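Local coordinates for actin binding protein family protein (Entamoeba histolytica HM-1:IMSS, PDB 6K2F), which probably binds actin monomers and filaments and inhibits polymerization, likely by sequestering G-actin, the present chain being the N-terminal ADF-homology domain of twinfilin, at residues I2-D7 and T107-S112; I24-T27 and T32-I35. All coordinates share one frame; numbering follows the deposited sequence.

Overall arrangement
The chain starts with the short strand 3-4 and helix 6-18, then forms the antiparallel hairpin of strands 23-29 and 32-39. Contact 2 closes this hairpin over four intervening residues. Contact 1 closes a far larger loop: 99 residues separate its segments, so the hairpin lies wholly within it and the two loops nest without crossing. Their centres are about 11 Å apart, and they meet at strand 32-39, which pairs with strand 3-4 on one edge and strand 23-29 on the other: Glu3 O and Ser5 N probably hydrogen-bond to Ile33. Together the contacts tie the N terminus and the end of helix 103-109 to the mixed sheet of the ADF-homology fold.

Contact 1: I2-D7 and T107-S112; sequences IELSTD and TTLGGS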
loop_
_atom_site.group_PDB
_atom_site.type_symbol
_atom_site.label_atom_id
_atom_site.label_comp_id
_atom_site.label_asym_id
_atom_site.label_seq_id
_atom_site.Cartn_x
_atom_site.Cartn_y
_atom_site.Cartn_z
ATOM N N ILE A 2 19.003 22.630 -5.751
ATOM C CA ILE A 2 17.680 22.059 -6.119
ATOM C C ILE A 2 16.943 21.801 -4.802
ATOM O O ILE A 2 17.527 21.165 -3.915
ATOM C CB ILE A 2 17.854 20.764 -6.933
ATOM C CG1 ILE A 2 18.617 20.996 -8.243
ATOM C CG2 ILE A 2 16.522 20.090 -7.191
ATOM C CD1 ILE A 2 17.861 21.817 -9.264
ATOM N N GLU A 3 15.696 22.249 -4.703
ATOM C CA GLU A 3 14.845 22.023 -3.509
ATOM C C GLU A 3 13.708 21.077 -3.875
ATOM O O GLU A 3 13.347 21.005 -5.034
ATOM C CB GLU A 3 14.329 23.360 -2.986
ATOM C CG GLU A 3 15.446 24.282 -2.508
ATOM C CD GLU A 3 16.224 23.802 -1.288
ATOM O OE1 GLU A 3 15.607 23.163 -0.425
ATOM O OE2 GLU A 3 17.457 24.014 -1.238
ATOM N N LEU A 4 13.157 20.365 -2.903
ATOM C CA LEU A 4 11.909 19.594 -3.124
ATOM C C LEU A 4 10.788 20.571 -3.470
ATOM O O LEU A 4 10.681 21.648 -2.833
ATOM C CB LEU A 4 11.546 18.797 -1.872
ATOM C CG LEU A 4 12.277 17.475 -1.665
ATOM C CD1 LEU A 4 13.710 17.703 -1.271
ATOM C CD2 LEU A 4 11.580 16.611 -0.620
ATOM N N SER A 5 9.936 20.183 -4.412
ATOM C CA SER A 5 8.745 20.983 -4.762
ATOM C C SER A 5 7.793 20.963 -3.572
ATOM O O SER A 5 7.785 19.993 -2.817
ATOM C CB SER A 5 8.069 20.509 -6.001
ATOM O OG SER A 5 7.498 19.230 -5.831
ATOM N N THR A 6 6.989 22.005 -3.435
ATOM C CA THR A 6 5.908 22.044 -2.423
ATOM C C THR A 6 4.991 20.833 -2.614
ATOM O O THR A 6 4.616 20.212 -1.599
ATOM C CB THR A 6 5.105 23.342 -2.508
ATOM O OG1 THR A 6 6.035 24.408 -2.347
ATOM C CG2 THR A 6 4.022 23.413 -1.454
ATOM N N ASP A 7 4.632 20.505 -3.860
ATOM C CA ASP A 7 3.700 19.379 -4.121
ATOM C C ASP A 7 4.328 18.090 -3.601
ATOM O O ASP A 7 3.611 17.288 -3.012
ATOM C CB ASP A 7 3.329 19.240 -5.599
ATOM C CG ASP A 7 2.219 20.174 -6.057
ATOM O OD1 ASP A 7 1.575 20.807 -5.192
ATOM O OD2 ASP A 7 2.001 20.258 -7.281
ATOM N N THR A 107 17.398 16.579 4.822
ATOM C CA THR A 107 17.459 17.969 5.321
ATOM C C THR A 107 16.044 18.563 5.297
ATOM O O THR A 107 15.694 19.316 6.221
ATOM C CB THR A 107 18.535 18.763 4.572
ATOM O OG1 THR A 107 18.180 18.790 3.197
ATOM C CG2 THR A 107 19.915 18.162 4.722
ATOM N N THR A 108 15.241 18.207 4.302
ATOM C CA THR A 108 13.905 18.801 4.073
ATOM C C THR A 108 12.848 18.061 4.887
ATOM O O THR A 108 11.986 18.741 5.509
ATOM C CB THR A 108 13.542 18.792 2.587
ATOM O OG1 THR A 108 14.586 19.494 1.901
ATOM C CG2 THR A 108 12.200 19.435 2.337
ATOM N N LEU A 109 12.891 16.731 4.860
ATOM C CA LEU A 109 11.785 15.911 5.408
ATOM C C LEU A 109 12.058 15.568 6.872
ATOM O O LEU A 109 11.085 15.336 7.593
ATOM C CB LEU A 109 11.596 14.679 4.531
ATOM C CG LEU A 109 11.228 15.023 3.082
ATOM C CD1 LEU A 109 11.076 13.787 2.244
ATOM C CD2 LEU A 109 9.961 15.880 3.043
ATOM N N GLY A 110 13.321 15.576 7.292
ATOM C CA GLY A 110 13.712 15.325 8.694
ATOM C C GLY A 110 14.697 14.180 8.782
ATOM O O GLY A 110 14.586 13.232 7.981
ATOM N N GLY A 111 15.648 14.275 9.710
ATOM C CA GLY A 111 16.729 13.285 9.883
ATOM C C GLY A 111 16.218 11.924 10.346
ATOM O O GLY A 111 16.955 10.953 10.136
ATOM N N SER A 112 15.017 11.842 10.935
ATOM C CA SER A 112 14.412 10.575 11.432
ATOM C C SER A 112 13.769 9.803 10.274
ATOM O O SER A 112 13.445 8.624 10.445
ATOM C CB SER A 112 13.396 10.816 12.531
ATOM O OG SER A 112 12.203 11.400 12.013
HETATM O O HOH W 1 13.923 21.224 -0.188
#
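Leu4, in the short strand 3-4, lies opposite Thr108 near the C-terminal end of helix 103-109, with their CA atoms 7.5 Å apart and no direct backbone hydrogen bond between the segments. The gap is filled by the Leu4 side chain, whose two methyls divide their neighbours. Leu4 CD1 rests against the hydroxyl-bearing side of Thr108, 3.7 Å from Thr108 OG1. The other methyl, Leu4 CD2, meets the forked end of Leu109, 4.0 Å from Leu109 CG and nearly the same distance from both of its methyls; Thr108 CG2 also borders it. Ile9 of helix 6-18 touches both Leu4 and Thr108, and Phe12 packs on Leu109, so the apolar cluster continues along that helix.

The polar half of the contact is built on one water. It accepts a hydrogen bond from Leu4 N at 2.9 Å and donates to Glu3 OE1 at 2.6 Å and to Thr108 OG1 at 2.8 Å. Thr108 OG1 stands beside its own backbone N (chi1 -57°), a setting that lets it also bond to Arg104 O one helical turn earlier while CG2 is directed at Leu4. Arg104 itself bonds directly to Ile2 O through NE and has a long, weak ion pair with Glu3 OE2. The helix ends after Leu109, where Gly110 takes a positive phi at which a side chain would press against the preceding carbonyl oxygen.

In ADF-homology domains the N terminus and the long helix, here broken into 92-101 and 103-109, form part of the actin-binding surface, and the same probably holds here. Leucine packing joins them on the side toward helix 6-18, while the water supplies an acceptor for Leu4 N and both of its protons to side-chain oxygens, linking Leu4 and Glu3 to Thr108 through solvent.

Contact 2: I24-T27 and T32-I35; sequences IQAT and TINI
Thr27 and Asn34 form a hydrogen-bonded antiparallel pair in the hairpin of strands 23-29 and 32-39, their short segments running at 143° to each other. Asn34 N donates to Thr27 O at 2.8 Å with an almost straight N-H...O angle of 178°. The return bond, from Thr27 N to Asn34 O, is 3.0 Å long and more bent, at 154°. Asn34 O also accepts a hydrogen bond from a water at 3.2 Å, and the same water is hydrogen-bonded to Thr27 OG1 at 2.6 Å; the carbonyl thus has two donors and is linked through solvent to the threonine hydroxyl. Ala26 CA adds a C-H...O contact to this oxygen at 3.1 Å.

The next pair, Ala26 with Ile35, is non-hydrogen-bonded, and its side chains diverge. Ala26 CB instead meets Ile33 CG2 at 3.6 Å, since that methyl lies anti to the Ile33 backbone N and faces the neighbouring strand. Farther along, Ile24 CG2 touches Ile35 CG1 more loosely.

Several remaining backbone groups bond to neighbouring strands. Ile33 N probably donates to Glu3 O, and Ile33 O accepts from Ser5 OG and probably Ser5 N; on the other side, Ile24 and Ala26 pair with Leu65 and Tyr63. Backbone bonds of Gln25 to Lys36 and Ala37 continue the pairing with strand 32-39, while its NE2 is held by Tyr55 O and Ser62 OG. Thr32 OG1 makes a weak hydrogen bond to Val29 O.

The hairpin is therefore an internal part of the mixed sheet, bonded along both outer edges. Reciprocal amide bonds fix its alignment at Thr27 and Asn34, the Ala26 and Ile33 methyls pack beside them, and the water extends the polar network from the backbone to the Thr27 side chain.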
loop_
_atom_site.group_PDB
_atom_site.type_symbol
_atom_site.label_atom_id
_atom_site.label_comp_id
_atom_site.label_asym_id
_atom_site.label_seq_id
_atom_site.Cartn_x
_atom_site.Cartn_y
_atom_site.Cartn_z
ATOM N N ILE A 24 6.804 7.065 -3.772
ATOM C CA ILE A 24 6.743 8.264 -4.642
ATOM C C ILE A 24 8.018 8.275 -5.462
ATOM O O ILE A 24 9.092 8.202 -4.892
ATOM C CB ILE A 24 6.612 9.554 -3.823
ATOM C CG1 ILE A 24 5.381 9.516 -2.919
ATOM C CG2 ILE A 24 6.618 10.755 -4.757
ATOM C CD1 ILE A 24 5.380 10.583 -1.826
ATOM N N GLN A 25 7.883 8.293 -6.773
ATOM C CA GLN A 25 9.041 8.469 -7.669
ATOM C C GLN A 25 9.156 9.958 -7.920
ATOM O O GLN A 25 8.090 10.600 -8.130
ATOM C CB GLN A 25 8.871 7.732 -8.986
ATOM C CG GLN A 25 10.103 7.823 -9.880
ATOM C CD GLN A 25 9.889 7.010 -11.129
ATOM O OE1 GLN A 25 8.769 6.873 -11.608
ATOM N NE2 GLN A 25 10.967 6.478 -11.660
ATOM N N ALA A 26 10.367 10.492 -7.852
ATOM C CA ALA A 26 10.581 11.936 -8.069
ATOM C C ALA A 26 11.749 12.131 -9.025
ATOM O O ALA A 26 12.677 11.322 -9.029
ATOM C CB ALA A 26 10.814 12.631 -6.755
ATOM N N THR A 27 11.713 13.197 -9.807
ATOM C CA THR A 27 12.832 13.573 -10.693
ATOM C C THR A 27 13.090 15.064 -10.546
ATOM O O THR A 27 12.201 15.816 -10.108
ATOM C CB THR A 27 12.596 13.226 -12.171
ATOM O OG1 THR A 27 11.442 13.919 -12.643
ATOM C CG2 THR A 27 12.401 11.743 -12.381
ATOM N N THR A 32 13.424 22.142 -9.248
ATOM C CA THR A 32 12.836 21.446 -8.082
ATOM C C THR A 32 12.870 19.940 -8.293
ATOM O O THR A 32 13.036 19.444 -9.409
ATOM C CB THR A 32 11.434 21.958 -7.729
ATOM O OG1 THR A 32 10.632 21.930 -8.912
ATOM C CG2 THR A 32 11.458 23.357 -7.147
ATOM N N ILE A 33 12.741 19.218 -7.190
ATOM C CA ILE A 33 12.398 17.784 -7.233
ATOM C C ILE A 33 10.880 17.647 -7.279
ATOM O O ILE A 33 10.219 18.079 -6.331
ATOM C CB ILE A 33 13.022 17.017 -6.062
ATOM C CG1 ILE A 33 14.456 17.456 -5.771
ATOM C CG2 ILE A 33 12.968 15.544 -6.379
ATOM C CD1 ILE A 33 15.044 16.728 -4.588
ATOM N N ASN A 34 10.370 17.041 -8.346
ATOM C CA ASN A 34 8.926 16.954 -8.645
ATOM C C ASN A 34 8.474 15.499 -8.577
ATOM O O ASN A 34 9.248 14.604 -8.926
ATOM C CB ASN A 34 8.611 17.535 -10.022
ATOM C CG ASN A 34 8.787 19.036 -10.086
ATOM O OD1 ASN A 34 9.219 19.656 -9.119
ATOM N ND2 ASN A 34 8.419 19.643 -11.200
ATOM N N ILE A 35 7.210 15.297 -8.224
ATOM C CA ILE A 35 6.536 13.979 -8.298
ATOM C C ILE A 35 6.531 13.539 -9.763
ATOM O O ILE A 35 6.083 14.343 -10.637
ATOM C CB ILE A 35 5.096 14.044 -7.777
ATOM C CG1 ILE A 35 5.022 14.491 -6.317
ATOM C CG2 ILE A 35 4.404 12.711 -7.995
ATOM C CD1 ILE A 35 3.682 15.063 -5.953
HETATM O O HOH W 2 8.974 14.415 -12.104
#